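PDB 3WNV: glyoxylate reductase from Paecilomyces sp. J18, which reduces glyoxylate, presumably to glycolate with a nicotinamide cofactor, as a member of the D-isomer-specific 2-hydroxyacid dehydrogenase family. Local coordinates for residues 118-123 with 171-176. Sequence-based numbering, arbitrary orientation.
Sequences VAIFLM and RRARAF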
loop_
_atom_site.group_PDB
_atom_site.type_symbol
_atom_site.label_atom_id
_atom_site.label_comp_id
_atom_site.label_asym_id
_atom_site.label_seq_id
_atom_site.Cartn_x
_atom_site.Cartn_y
_atom_site.Cartn_z
ATOM N N VAL A 118 -11.004 3.050 -3.924
ATOM C CA VAL A 118 -10.661 2.079 -4.972
ATOM C C VAL A 118 -11.056 0.656 -4.523
ATOM O O VAL A 118 -11.524 -0.116 -5.311
ATOM C CB VAL A 118 -9.197 2.195 -5.385
ATOM C CG1 VAL A 118 -8.714 0.943 -6.105
ATOM C CG2 VAL A 118 -9.026 3.397 -6.308
ATOM N N ALA A 119 -10.929 0.353 -3.240
ATOM C CA ALA A 119 -11.337 -0.961 -2.705
ATOM C C ALA A 119 -12.820 -1.187 -2.966
ATOM O O ALA A 119 -13.220 -2.275 -3.343
ATOM C CB ALA A 119 -11.095 -1.008 -1.217
ATOM N N ILE A 120 -13.647 -0.175 -2.723
ATOM C CA ILE A 120 -15.110 -0.365 -2.934
ATOM C C ILE A 120 -15.410 -0.435 -4.434
ATOM O O ILE A 120 -16.206 -1.259 -4.885
ATOM C CB ILE A 120 -15.917 0.756 -2.268
ATOM C CG1 ILE A 120 -15.728 0.698 -0.724
ATOM C CG2 ILE A 120 -17.420 0.734 -2.679
ATOM C CD1 ILE A 120 -16.183 -0.617 -0.021
ATOM N N PHE A 121 -14.757 0.421 -5.215
ATOM C CA PHE A 121 -14.868 0.332 -6.675
ATOM C C PHE A 121 -14.558 -1.059 -7.161
ATOM O O PHE A 121 -15.360 -1.663 -7.892
ATOM C CB PHE A 121 -13.994 1.399 -7.351
ATOM C CG PHE A 121 -14.026 1.353 -8.858
ATOM C CD1 PHE A 121 -15.032 2.003 -9.544
ATOM C CD2 PHE A 121 -13.029 0.712 -9.575
ATOM C CE1 PHE A 121 -15.093 1.994 -10.944
ATOM C CE2 PHE A 121 -13.048 0.688 -11.002
ATOM C CZ PHE A 121 -14.095 1.360 -11.697
ATOM N N LEU A 122 -13.417 -1.602 -6.750
ATOM C CA LEU A 122 -13.067 -2.973 -7.088
ATOM C C LEU A 122 -14.077 -4.015 -6.611
ATOM O O LEU A 122 -14.310 -4.990 -7.307
ATOM C CB LEU A 122 -11.662 -3.317 -6.561
ATOM C CG LEU A 122 -10.514 -2.649 -7.277
ATOM C CD1 LEU A 122 -9.189 -2.891 -6.508
ATOM C CD2 LEU A 122 -10.406 -3.172 -8.735
ATOM N N MET A 123 -14.622 -3.859 -5.398
ATOM C CA MET A 123 -15.576 -4.833 -4.866
ATOM C C MET A 123 -16.851 -4.882 -5.717
ATOM O O MET A 123 -17.349 -5.934 -6.056
ATOM C CB MET A 123 -15.939 -4.456 -3.424
ATOM C CG MET A 123 -16.878 -5.470 -2.774
ATOM S SD MET A 123 -17.413 -4.951 -1.108
ATOM C CE MET A 123 -18.604 -3.648 -1.483
ATOM N N ARG A 171 -16.678 1.777 6.623
ATOM C CA ARG A 171 -17.630 2.874 6.615
ATOM C C ARG A 171 -18.378 2.894 5.278
ATOM O O ARG A 171 -19.607 3.011 5.229
ATOM C CB ARG A 171 -16.898 4.205 6.835
ATOM C CG ARG A 171 -17.817 5.450 6.908
ATOM C CD ARG A 171 -17.001 6.762 7.091
ATOM N NE ARG A 171 -15.683 6.539 7.712
ATOM C CZ ARG A 171 -15.470 6.143 8.975
ATOM N NH1 ARG A 171 -16.490 5.896 9.791
ATOM N NH2 ARG A 171 -14.227 5.973 9.420
ATOM N N ARG A 172 -17.651 2.745 4.186
ATOM C CA ARG A 172 -18.315 2.715 2.879
ATOM C C ARG A 172 -19.180 1.482 2.740
ATOM O O ARG A 172 -20.356 1.582 2.350
ATOM C CB ARG A 172 -17.272 2.752 1.772
ATOM C CG ARG A 172 -16.607 4.133 1.594
ATOM C CD ARG A 172 -15.184 3.987 1.050
ATOM N NE ARG A 172 -14.563 5.309 0.839
ATOM C CZ ARG A 172 -14.135 6.127 1.809
ATOM N NH1 ARG A 172 -14.228 5.804 3.116
ATOM N NH2 ARG A 172 -13.620 7.299 1.459
ATOM N N ALA A 173 -18.598 0.319 3.041
ATOM C CA ALA A 173 -19.308 -0.949 2.868
ATOM C C ALA A 173 -20.598 -1.033 3.678
ATOM O O ALA A 173 -21.563 -1.636 3.226
ATOM C CB ALA A 173 -18.403 -2.115 3.220
ATOM N N ARG A 174 -20.625 -0.461 4.881
ATOM C CA ARG A 174 -21.863 -0.431 5.640
ATOM C C ARG A 174 -22.987 0.334 4.933
ATOM O O ARG A 174 -24.169 -0.031 5.050
ATOM C CB ARG A 174 -21.642 0.153 7.054
ATOM C CG ARG A 174 -21.296 -0.916 8.067
ATOM C CD ARG A 174 -21.205 -0.368 9.514
ATOM N NE ARG A 174 -20.086 0.537 9.603
ATOM C CZ ARG A 174 -18.884 0.225 10.086
ATOM N NH1 ARG A 174 -18.616 -0.978 10.607
ATOM N NH2 ARG A 174 -17.952 1.145 10.064
ATOM N N ALA A 175 -22.622 1.402 4.235
ATOM C CA ALA A 175 -23.600 2.187 3.492
ATOM C C ALA A 175 -24.153 1.392 2.316
ATOM O O ALA A 175 -25.263 1.694 1.830
ATOM C CB ALA A 175 -23.007 3.515 3.041
ATOM N N PHE A 176 -23.415 0.360 1.895
ATOM C CA PHE A 176 -23.884 -0.580 0.863
ATOM C C PHE A 176 -24.686 -1.726 1.478
ATOM O O PHE A 176 -25.090 -2.640 0.772
ATOM C CB PHE A 176 -22.730 -1.145 0.004
ATOM C CG PHE A 176 -22.119 -0.152 -0.949
ATOM C CD1 PHE A 176 -21.369 0.920 -0.481
ATOM C CD2 PHE A 176 -22.251 -0.315 -2.318
ATOM C CE1 PHE A 176 -20.801 1.832 -1.349
ATOM C CE2 PHE A 176 -21.684 0.601 -3.201
ATOM C CZ PHE A 176 -20.955 1.671 -2.726
#
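I120 reaches from helix 112-127 against R172 and A173 of helix 164-175 and F176 in the loop beyond. The close part has two sides: I120 CG1 lies 3.6 Å from R172 CB, and I120 CG2 meets F176 CZ obliquely at 3.7 Å. A chi1 of -65° sets CG1 beside the backbone N and leaves CG2 anti to it, directed at the ring. Beta-branched isoleucine thus serves two partners at once, and phenylalanine offers it a broad apolar surface. I120 CD1 runs on to A173, 4.2 Å from its CB; the small alanine lets the helices approach, with CA atoms of I120 and A173 7.2 Å apart. Cutting I120 back to an alanine would probably open a gap beside R172 CB and leave the F176 ring without this apolar partner. Beyond that touch F176 is exposed to solvent, and the contact turns polar: the extended R172 reaches back with NE and NH2 to D117 and N113 of helix 112-127, while NH1 pairs with E168 of its own helix. Helix 164-175 follows strand 156-160 and a probable GxGxxG turn (G161, G163, G166); helix 112-127 packed beside it fits the family's Rossmann-type NAD-binding domain.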